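Local coordinates for protein B-agarase (Agarivorans gilvus, PDB 5Z6P) that is a beta-agarase of glycoside hydrolase family 50, which probably cleaves the beta-glycosidic linkages of agarose, at residues 42-53 and 60-68; 109-118 and 184-193. All coordinates share one frame; numbering follows the deposited sequence.

Contact 1: residues 42-53 and 60-68; sequences FSQSTLPEEFSF and LRFECLEIK
L60 lies over one face of the F42 ring, its CD1 methyl 4.1 Å from the ring centroid and 27° off the normal, a CH-pi contact. The other branch, CD2, rests on the backbone between Q44 and L47. With CG opposite the backbone N (chi1 178°) the side chain reaches the loop, and chi2 (68°) sends one methyl to the ring and the other to the backbone. L47 adds its own CD2, 3.7 Å from L60 CB. Deeper in, L65 is the common apolar partner: its CB is 3.7 Å from F42 CE2, CD1 is 3.9 Å from L47 CD1, and CD2 is 3.9 Å from F51 CE2. F53 meets the tip of L65 from the opposite direction and also reaches I67, with CE2 3.9 Å from CG2 of that isoleucine.

The polar contacts gather at the outer end. S43 OG lies 2.9 Å from E63 OE2, close enough for a hydrogen bond that the serine proton may or may not give. The F42 carbonyl is approached by the CA-H of E63 and receives a bond from a water, 2.8 Å from F42 O, which in turn accepts from E63 N. E63 O sits at the edge of the F42 ring, in its plane.

Residues R61 to C64 form a type I' turn closed by reciprocal backbone bonds between R61 and C64, the signature of a two-residue beta-hairpin; the R61-E66 salt bridge links its two arms. The 42-53 loop thus packs its aromatic and leucine side chains along one side of a tight hairpin in the CBM-like domain.

Contact 2: residues 109-118 and 184-193; sequences TQMFINIFDH and AISKIELSIH
A184 packs its CB against CB of H118, and its carbonyl takes a short backbone bond from H118 N, 2.6 Å from A184 O. I185 sends CG2 to CG2 of I115. At S186 and K187 the antiparallel register slips by one residue: both face F116, a classic beta bulge, and F116 O accepts a 3.0 Å bond from S186 N and a weak one from K187 N. The aliphatic part of K187 runs alongside the F116 ring, whose edge meets K187 O in plane; NZ, 5.6 Å from the ring centroid, offers at most a weak cation-pi attraction. I188 lies side by side with I115, its CG1 4.0 Å from I115 CG2.

E189 is gripped by two backbone bonds to N114, and its extended side chain lies beside that of the asparagine. N114 ND2 points at E189 OE1 in its own amide plane, 3.2 Å away, but meets the carboxylate from above, the two planes being 75° apart. S124 holds N114 OD1 and S78 holds E189 OE2, fixing both groups. L190 receives the M111 methyl tightly, CE being 3.4 Å from L190 CB; a bend at chi3 (143°) brings it there. S191 exchanges backbone bonds with F112. I192 touches T109, and H193 CE1 comes 3.8 Å from F112 CE1, with the rings inclined at 47°.

Strand 185-193 runs between 109-117 and 76-81, and 109-117 in turn pairs with 122-129. M111, I113, I188 and L190 pack toward strands 95-103 and 199-210, whereas Q110 and H193 bond T685, L683 and K646 from the later part of the chain.

Overall arrangement
Both contacts belong to the CBM-like domain, with centres about 17 Å apart and nearest atoms about 5 Å apart, yet they do not touch. Strand 76-81 joins them, pairing with 51-54 on one side and 185-193 on the other, and strand 199-210 borders both. Contact 1 is the more peripheral, about 35 Å from the chain centre against 21 Å, and has many exposed residues; it relies on side-chain packing, a possible serine-glutamate hydrogen bond and water. Contact 2 is more buried, with about half its touching residues buried and one exposed; it combines antiparallel backbone pairing broken by one bulge with an aliphatic face and one where aromatic rings mix with polar side chains, and its H193 end reaches the later part of the chain.

Contact 1: residues 42-53 and 60-68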
loop_
_atom_site.group_PDB
_atom_site.type_symbol
_atom_site.label_atom_id
_atom_site.label_comp_id
_atom_site.label_asym_id
_atom_site.label_seq_id
_atom_site.Cartn_x
_atom_site.Cartn_y
_atom_site.Cartn_z
ATOM N N PHE A 42 -18.321 16.708 29.521
ATOM C CA PHE A 42 -16.945 16.954 29.911
ATOM C C PHE A 42 -16.871 18.102 30.922
ATOM O O PHE A 42 -15.794 18.608 31.220
ATOM C CB PHE A 42 -16.074 17.263 28.689
ATOM C CG PHE A 42 -15.624 16.044 27.920
ATOM C CD1 PHE A 42 -16.150 14.796 28.184
ATOM C CD2 PHE A 42 -14.656 16.158 26.938
ATOM C CE1 PHE A 42 -15.730 13.693 27.482
ATOM C CE2 PHE A 42 -14.229 15.060 26.231
ATOM C CZ PHE A 42 -14.763 13.823 26.504
ATOM N N SER A 43 -18.026 18.500 31.449
ATOM C CA SER A 43 -18.092 19.551 32.464
ATOM C C SER A 43 -17.614 19.051 33.809
ATOM O O SER A 43 -17.209 19.836 34.657
ATOM C CB SER A 43 -19.516 20.090 32.619
ATOM O OG SER A 43 -19.973 20.703 31.431
ATOM N N GLN A 44 -17.669 17.742 34.004
ATOM C CA GLN A 44 -17.423 17.167 35.318
ATOM C C GLN A 44 -15.945 17.074 35.636
ATOM O O GLN A 44 -15.091 17.268 34.773
ATOM C CB GLN A 44 -18.058 15.780 35.422
ATOM C CG GLN A 44 -19.463 15.682 34.841
ATOM C CD GLN A 44 -20.524 16.369 35.687
ATOM O OE1 GLN A 44 -20.225 17.024 36.685
ATOM N NE2 GLN A 44 -21.778 16.212 35.290
ATOM N N SER A 45 -15.651 16.757 36.890
ATOM C CA SER A 45 -14.278 16.646 37.349
ATOM C C SER A 45 -13.568 15.473 36.698
ATOM O O SER A 45 -12.341 15.457 36.580
ATOM C CB SER A 45 -14.236 16.495 38.874
ATOM O OG SER A 45 -14.874 15.297 39.286
ATOM N N THR A 46 -14.346 14.486 36.273
ATOM C CA THR A 46 -13.767 13.241 35.800
ATOM C C THR A 46 -14.360 12.760 34.474
ATOM O O THR A 46 -15.486 13.094 34.134
ATOM C CB THR A 46 -13.939 12.151 36.857
ATOM O OG1 THR A 46 -13.334 10.949 36.391
ATOM C CG2 THR A 46 -15.394 11.901 37.118
ATOM N N LEU A 47 -13.581 11.984 33.731
ATOM C CA LEU A 47 -14.058 11.361 32.498
ATOM C C LEU A 47 -15.205 10.403 32.751
ATOM O O LEU A 47 -15.237 9.741 33.788
ATOM C CB LEU A 47 -12.930 10.607 31.808
ATOM C CG LEU A 47 -11.914 11.503 31.129
ATOM C CD1 LEU A 47 -10.793 10.671 30.585
ATOM C CD2 LEU A 47 -12.587 12.297 30.034
ATOM N N PRO A 48 -16.154 10.324 31.807
ATOM C CA PRO A 48 -17.224 9.334 31.943
ATOM C C PRO A 48 -16.676 7.915 31.910
ATOM O O PRO A 48 -15.599 7.673 31.379
ATOM C CB PRO A 48 -18.137 9.615 30.737
ATOM C CG PRO A 48 -17.354 10.499 29.834
ATOM C CD PRO A 48 -16.406 11.258 30.695
ATOM N N GLU A 49 -17.427 6.987 32.485
ATOM C CA GLU A 49 -16.970 5.616 32.643
ATOM C C GLU A 49 -16.645 4.937 31.297
ATOM O O GLU A 49 -15.875 3.972 31.252
ATOM C CB GLU A 49 -18.021 4.812 33.420
ATOM C CG GLU A 49 -17.445 3.857 34.483
ATOM C CD GLU A 49 -16.831 4.567 35.708
ATOM O OE1 GLU A 49 -17.575 5.063 36.570
ATOM O OE2 GLU A 49 -15.599 4.633 35.806
ATOM N N GLU A 50 -17.187 5.464 30.200
ATOM C CA GLU A 50 -16.991 4.842 28.895
ATOM C C GLU A 50 -15.546 4.883 28.412
ATOM O O GLU A 50 -15.179 4.129 27.523
ATOM C CB GLU A 50 -17.887 5.497 27.834
ATOM C CG GLU A 50 -19.372 5.199 27.955
ATOM C CD GLU A 50 -20.115 6.254 28.750
ATOM O OE1 GLU A 50 -19.462 7.038 29.477
ATOM O OE2 GLU A 50 -21.356 6.297 28.650
ATOM N N PHE A 51 -14.723 5.749 28.986
ATOM C CA PHE A 51 -13.373 5.970 28.458
ATOM C C PHE A 51 -12.265 5.148 29.105
ATOM O O PHE A 51 -12.123 5.147 30.312
ATOM C CB PHE A 51 -12.999 7.441 28.584
ATOM C CG PHE A 51 -13.654 8.326 27.567
ATOM C CD1 PHE A 51 -14.921 8.822 27.779
ATOM C CD2 PHE A 51 -12.987 8.675 26.410
ATOM C CE1 PHE A 51 -15.511 9.627 26.850
ATOM C CE2 PHE A 51 -13.581 9.483 25.483
ATOM C CZ PHE A 51 -14.839 9.962 25.700
ATOM N N SER A 52 -11.471 4.472 28.286
ATOM C CA SER A 52 -10.227 3.868 28.741
ATOM C C SER A 52 -9.124 4.098 27.716
ATOM O O SER A 52 -9.387 4.530 26.594
ATOM C CB SER A 52 -10.397 2.371 29.018
ATOM O OG SER A 52 -11.038 1.707 27.952
ATOM N N PHE A 53 -7.893 3.796 28.108
ATOM C CA PHE A 53 -6.722 4.189 27.340
ATOM C C PHE A 53 -5.663 3.106 27.348
ATOM O O PHE A 53 -5.592 2.311 28.271
ATOM C CB PHE A 53 -6.135 5.493 27.896
ATOM C CG PHE A 53 -7.122 6.637 27.913
ATOM C CD1 PHE A 53 -7.984 6.818 28.981
ATOM C CD2 PHE A 53 -7.200 7.510 26.849
ATOM C CE1 PHE A 53 -8.893 7.851 28.978
ATOM C CE2 PHE A 53 -8.101 8.552 26.849
ATOM C CZ PHE A 53 -8.953 8.718 27.909
ATOM N N LEU A 60 -8.592 15.128 31.813
ATOM C CA LEU A 60 -9.760 15.913 31.486
ATOM C C LEU A 60 -9.702 17.259 32.206
ATOM O O LEU A 60 -9.614 17.313 33.424
ATOM C CB LEU A 60 -11.039 15.164 31.847
ATOM C CG LEU A 60 -12.312 15.965 31.566
ATOM C CD1 LEU A 60 -12.522 16.152 30.076
ATOM C CD2 LEU A 60 -13.520 15.318 32.212
ATOM N N ARG A 61 -9.769 18.344 31.437
ATOM C CA ARG A 61 -9.485 19.679 31.953
ATOM C C ARG A 61 -10.143 20.755 31.069
ATOM O O ARG A 61 -9.944 20.768 29.853
ATOM C CB ARG A 61 -7.961 19.856 32.038
ATOM C CG ARG A 61 -7.440 21.189 32.525
ATOM C CD ARG A 61 -5.996 21.369 32.029
ATOM N NE ARG A 61 -4.998 21.281 33.084
ATOM C CZ ARG A 61 -3.718 20.967 32.896
ATOM N NH1 ARG A 61 -3.258 20.662 31.684
ATOM N NH2 ARG A 61 -2.898 20.930 33.937
ATOM N N PHE A 62 -10.944 21.624 31.687
ATOM C CA PHE A 62 -11.691 22.679 30.999
ATOM C C PHE A 62 -12.468 22.152 29.788
ATOM O O PHE A 62 -12.332 22.663 28.681
ATOM C CB PHE A 62 -10.749 23.813 30.573
ATOM C CG PHE A 62 -11.457 25.103 30.223
ATOM C CD1 PHE A 62 -12.303 25.719 31.137
ATOM C CD2 PHE A 62 -11.273 25.702 28.982
ATOM C CE1 PHE A 62 -12.951 26.900 30.819
ATOM C CE2 PHE A 62 -11.916 26.886 28.660
ATOM C CZ PHE A 62 -12.757 27.486 29.579
ATOM N N GLU A 63 -13.266 21.115 30.012
ATOM C CA GLU A 63 -14.106 20.509 28.982
ATOM C C GLU A 63 -13.356 19.987 27.752
ATOM O O GLU A 63 -13.967 19.690 26.736
ATOM C CB GLU A 63 -15.183 21.502 28.544
ATOM C CG GLU A 63 -16.509 21.292 29.250
ATOM C CD GLU A 63 -17.345 22.551 29.302
ATOM O OE1 GLU A 63 -17.095 23.469 28.493
ATOM O OE2 GLU A 63 -18.247 22.624 30.161
ATOM N N CYS A 64 -12.040 19.871 27.842
ATOM C CA CYS A 64 -11.263 19.214 26.797
ATOM C C CYS A 64 -10.590 17.979 27.363
ATOM O O CYS A 64 -10.044 18.014 28.463
ATOM C CB CYS A 64 -10.205 20.151 26.201
ATOM S SG CYS A 64 -10.807 21.233 24.913
ATOM N N LEU A 65 -10.638 16.893 26.610
ATOM C CA LEU A 65 -9.852 15.717 26.931
ATOM C C LEU A 65 -8.450 15.859 26.324
ATOM O O LEU A 65 -8.284 15.816 25.108
ATOM C CB LEU A 65 -10.545 14.451 26.429
ATOM C CG LEU A 65 -9.756 13.142 26.409
ATOM C CD1 LEU A 65 -9.195 12.820 27.772
ATOM C CD2 LEU A 65 -10.634 12.004 25.908
ATOM N N GLU A 66 -7.453 16.045 27.183
ATOM C CA GLU A 66 -6.065 16.181 26.751
ATOM C C GLU A 66 -5.431 14.813 26.662
ATOM O O GLU A 66 -5.366 14.102 27.666
ATOM C CB GLU A 66 -5.259 17.067 27.724
ATOM C CG GLU A 66 -5.897 18.401 28.033
ATOM C CD GLU A 66 -5.029 19.306 28.911
ATOM O OE1 GLU A 66 -3.880 18.943 29.237
ATOM O OE2 GLU A 66 -5.508 20.395 29.269
ATOM N N ILE A 67 -4.962 14.429 25.481
ATOM C CA ILE A 67 -4.310 13.135 25.344
ATOM C C ILE A 67 -2.912 13.283 24.775
ATOM O O ILE A 67 -2.688 14.044 23.835
ATOM C CB ILE A 67 -5.116 12.142 24.449
ATOM C CG1 ILE A 67 -5.455 12.761 23.097
ATOM C CG2 ILE A 67 -6.387 11.673 25.142
ATOM C CD1 ILE A 67 -5.967 11.753 22.094
ATOM N N LYS A 68 -1.971 12.581 25.398
ATOM C CA LYS A 68 -0.640 12.403 24.858
ATOM C C LYS A 68 -0.474 10.944 24.449
ATOM O O LYS A 68 -0.407 10.061 25.295
ATOM C CB LYS A 68 0.437 12.796 25.873
ATOM C CG LYS A 68 1.841 12.616 25.342
ATOM C CD LYS A 68 2.928 12.985 26.358
ATOM C CE LYS A 68 4.313 12.646 25.799
ATOM N NZ LYS A 68 5.423 13.070 26.693
HETATM O O HOH W 1 -13.769 19.823 32.634
HETATM O O HOH W 2 -12.335 18.805 34.826
#

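Contact 2: residues 109-118 and 184-193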
loop_
_atom_site.group_PDB
_atom_site.type_symbol
_atom_site.label_atom_id
_atom_site.label_comp_id
_atom_site.label_asym_id
_atom_site.label_seq_id
_atom_site.Cartn_x
_atom_site.Cartn_y
_atom_site.Cartn_z
ATOM N N THR A 109 -1.445 14.699 13.148
ATOM C CA THR A 109 -1.741 13.357 13.618
ATOM C C THR A 109 -2.677 12.667 12.651
ATOM O O THR A 109 -3.731 13.216 12.287
ATOM C CB THR A 109 -2.415 13.369 15.007
ATOM O OG1 THR A 109 -1.558 14.006 15.952
ATOM C CG2 THR A 109 -2.721 11.958 15.463
ATOM N N GLN A 110 -2.305 11.465 12.234
ATOM C CA GLN A 110 -3.251 10.612 11.558
ATOM C C GLN A 110 -3.917 9.712 12.592
ATOM O O GLN A 110 -3.269 8.885 13.233
ATOM C CB GLN A 110 -2.577 9.785 10.466
ATOM C CG GLN A 110 -3.525 8.807 9.761
ATOM C CD GLN A 110 -2.824 7.999 8.691
ATOM O OE1 GLN A 110 -1.618 8.100 8.520
ATOM N NE2 GLN A 110 -3.582 7.191 7.966
ATOM N N MET A 111 -5.215 9.894 12.749
ATOM C CA MET A 111 -5.987 9.140 13.706
ATOM C C MET A 111 -7.040 8.257 13.034
ATOM O O MET A 111 -7.820 8.728 12.224
ATOM C CB MET A 111 -6.658 10.093 14.687
ATOM C CG MET A 111 -7.571 9.417 15.638
ATOM S SD MET A 111 -8.409 10.597 16.698
ATOM C CE MET A 111 -9.956 9.824 16.803
ATOM N N PHE A 112 -7.051 6.974 13.383
ATOM C CA PHE A 112 -8.085 6.064 12.930
ATOM C C PHE A 112 -9.237 6.013 13.927
ATOM O O PHE A 112 -9.027 5.961 15.135
ATOM C CB PHE A 112 -7.514 4.660 12.714
ATOM C CG PHE A 112 -6.712 4.529 11.459
ATOM C CD1 PHE A 112 -5.438 5.049 11.383
ATOM C CD2 PHE A 112 -7.230 3.880 10.355
ATOM C CE1 PHE A 112 -4.697 4.933 10.227
ATOM C CE2 PHE A 112 -6.498 3.766 9.210
ATOM C CZ PHE A 112 -5.225 4.301 9.148
ATOM N N ILE A 113 -10.451 6.043 13.407
ATOM C CA ILE A 113 -11.646 5.850 14.213
ATOM C C ILE A 113 -12.244 4.531 13.797
ATOM O O ILE A 113 -12.772 4.398 12.688
ATOM C CB ILE A 113 -12.699 6.973 14.028
ATOM C CG1 ILE A 113 -12.111 8.352 14.347
ATOM C CG2 ILE A 113 -13.924 6.702 14.878
ATOM C CD1 ILE A 113 -11.809 9.205 13.116
ATOM N N ASN A 114 -12.141 3.549 14.683
ATOM C CA ASN A 114 -12.660 2.225 14.420
ATOM C C ASN A 114 -13.900 2.014 15.259
ATOM O O ASN A 114 -13.857 2.090 16.480
ATOM C CB ASN A 114 -11.601 1.160 14.712
ATOM C CG ASN A 114 -10.309 1.414 13.969
ATOM O OD1 ASN A 114 -10.314 1.868 12.833
ATOM N ND2 ASN A 114 -9.194 1.132 14.612
ATOM N N ILE A 115 -15.015 1.768 14.593
ATOM C CA ILE A 115 -16.282 1.574 15.274
ATOM C C ILE A 115 -16.749 0.126 15.118
ATOM O O ILE A 115 -16.873 -0.378 14.002
ATOM C CB ILE A 115 -17.314 2.550 14.736
ATOM C CG1 ILE A 115 -16.722 3.962 14.790
ATOM C CG2 ILE A 115 -18.595 2.444 15.514
ATOM C CD1 ILE A 115 -17.552 5.017 14.162
ATOM N N PHE A 116 -16.978 -0.541 16.247
ATOM C CA PHE A 116 -17.275 -1.971 16.277
ATOM C C PHE A 116 -18.718 -2.227 16.673
ATOM O O PHE A 116 -19.233 -1.573 17.570
ATOM C CB PHE A 116 -16.350 -2.693 17.269
ATOM C CG PHE A 116 -14.886 -2.551 16.967
ATOM C CD1 PHE A 116 -14.185 -1.432 17.380
ATOM C CD2 PHE A 116 -14.208 -3.544 16.289
ATOM C CE1 PHE A 116 -12.838 -1.296 17.111
ATOM C CE2 PHE A 116 -12.855 -3.415 16.015
ATOM C CZ PHE A 116 -12.173 -2.289 16.431
ATOM N N ASP A 117 -19.380 -3.182 16.026
ATOM C CA ASP A 117 -20.715 -3.553 16.482
ATOM C C ASP A 117 -20.670 -4.851 17.289
ATOM O O ASP A 117 -19.632 -5.494 17.373
ATOM C CB ASP A 117 -21.708 -3.647 15.304
ATOM C CG ASP A 117 -21.474 -4.848 14.384
ATOM O OD1 ASP A 117 -20.653 -5.741 14.683
ATOM O OD2 ASP A 117 -22.148 -4.891 13.333
ATOM N N HIS A 118 -21.799 -5.218 17.881
ATOM C CA HIS A 118 -21.897 -6.420 18.703
ATOM C C HIS A 118 -21.503 -7.692 17.965
ATOM O O HIS A 118 -21.043 -8.645 18.578
ATOM C CB HIS A 118 -23.319 -6.578 19.244
ATOM C CG HIS A 118 -23.465 -7.695 20.229
ATOM N ND1 HIS A 118 -23.602 -9.013 19.848
ATOM C CD2 HIS A 118 -23.487 -7.693 21.584
ATOM C CE1 HIS A 118 -23.703 -9.774 20.923
ATOM N NE2 HIS A 118 -23.635 -8.998 21.990
ATOM N N ALA A 184 -26.598 -2.159 17.540
ATOM C CA ALA A 184 -25.797 -2.765 18.596
ATOM C C ALA A 184 -24.327 -2.381 18.458
ATOM O O ALA A 184 -23.483 -3.212 18.129
ATOM C CB ALA A 184 -25.954 -4.276 18.579
ATOM N N ILE A 185 -24.036 -1.111 18.714
ATOM C CA ILE A 185 -22.674 -0.593 18.635
ATOM C C ILE A 185 -21.995 -0.715 20.003
ATOM O O ILE A 185 -22.465 -0.151 20.984
ATOM C CB ILE A 185 -22.679 0.863 18.146
ATOM C CG1 ILE A 185 -23.248 0.911 16.719
ATOM C CG2 ILE A 185 -21.284 1.455 18.215
ATOM C CD1 ILE A 185 -23.297 2.270 16.103
ATOM N N SER A 186 -20.903 -1.473 20.060
ATOM C CA SER A 186 -20.312 -1.863 21.337
ATOM C C SER A 186 -19.015 -1.136 21.723
ATOM O O SER A 186 -18.638 -1.136 22.887
ATOM C CB SER A 186 -20.051 -3.371 21.341
ATOM O OG SER A 186 -19.128 -3.731 20.335
ATOM N N LYS A 187 -18.335 -0.522 20.766
ATOM C CA LYS A 187 -17.056 0.112 21.059
ATOM C C LYS A 187 -16.613 1.071 19.960
ATOM O O LYS A 187 -16.818 0.807 18.783
ATOM C CB LYS A 187 -15.974 -0.949 21.263
ATOM C CG LYS A 187 -14.595 -0.381 21.554
ATOM C CD LYS A 187 -13.482 -1.382 21.261
ATOM C CE LYS A 187 -13.370 -2.442 22.336
ATOM N NZ LYS A 187 -12.209 -3.343 22.065
ATOM N N ILE A 188 -15.998 2.180 20.354
ATOM C CA ILE A 188 -15.296 3.030 19.416
ATOM C C ILE A 188 -13.830 3.128 19.827
ATOM O O ILE A 188 -13.525 3.324 20.998
ATOM C CB ILE A 188 -15.926 4.423 19.342
ATOM C CG1 ILE A 188 -17.342 4.314 18.769
ATOM C CG2 ILE A 188 -15.078 5.337 18.486
ATOM C CD1 ILE A 188 -18.158 5.571 18.870
ATOM N N GLU A 189 -12.924 2.965 18.870
ATOM C CA GLU A 189 -11.503 3.105 19.149
ATOM C C GLU A 189 -10.859 4.225 18.353
ATOM O O GLU A 189 -10.907 4.245 17.118
ATOM C CB GLU A 189 -10.765 1.801 18.866
ATOM C CG GLU A 189 -9.254 1.933 19.004
ATOM C CD GLU A 189 -8.512 0.756 18.428
ATOM O OE1 GLU A 189 -9.120 0.014 17.634
ATOM O OE2 GLU A 189 -7.329 0.566 18.772
ATOM N N LEU A 190 -10.270 5.167 19.081
ATOM C CA LEU A 190 -9.441 6.219 18.499
ATOM C C LEU A 190 -7.976 5.767 18.535
ATOM O O LEU A 190 -7.363 5.735 19.587
ATOM C CB LEU A 190 -9.613 7.540 19.250
ATOM C CG LEU A 190 -11.010 7.968 19.729
ATOM C CD1 LEU A 190 -10.981 9.350 20.346
ATOM C CD2 LEU A 190 -12.069 7.910 18.642
ATOM N N SER A 191 -7.431 5.423 17.377
ATOM C CA SER A 191 -6.137 4.766 17.283
ATOM C C SER A 191 -5.109 5.664 16.612
ATOM O O SER A 191 -5.368 6.281 15.571
ATOM C CB SER A 191 -6.269 3.436 16.508
ATOM O OG SER A 191 -5.019 2.970 16.024
ATOM N N ILE A 192 -3.952 5.754 17.242
ATOM C CA ILE A 192 -2.803 6.415 16.671
ATOM C C ILE A 192 -1.698 5.377 16.674
ATOM O O ILE A 192 -1.274 4.916 17.742
ATOM C CB ILE A 192 -2.415 7.681 17.468
ATOM C CG1 ILE A 192 -3.512 8.736 17.341
ATOM C CG2 ILE A 192 -1.096 8.248 16.994
ATOM C CD1 ILE A 192 -3.384 9.854 18.350
ATOM N N HIS A 193 -1.262 4.965 15.490
ATOM C CA HIS A 193 -0.300 3.878 15.419
ATOM C C HIS A 193 0.669 4.029 14.263
ATOM O O HIS A 193 0.451 4.822 13.358
ATOM C CB HIS A 193 -1.025 2.527 15.332
ATOM C CG HIS A 193 -1.555 2.206 13.972
ATOM N ND1 HIS A 193 -2.785 2.646 13.532
ATOM C CD2 HIS A 193 -1.026 1.486 12.955
ATOM C CE1 HIS A 193 -2.989 2.210 12.300
ATOM N NE2 HIS A 193 -1.938 1.498 11.929
HETATM O O HOH W 3 -2.076 6.389 12.936
HETATM O O HOH W 4 -6.399 1.128 13.698
#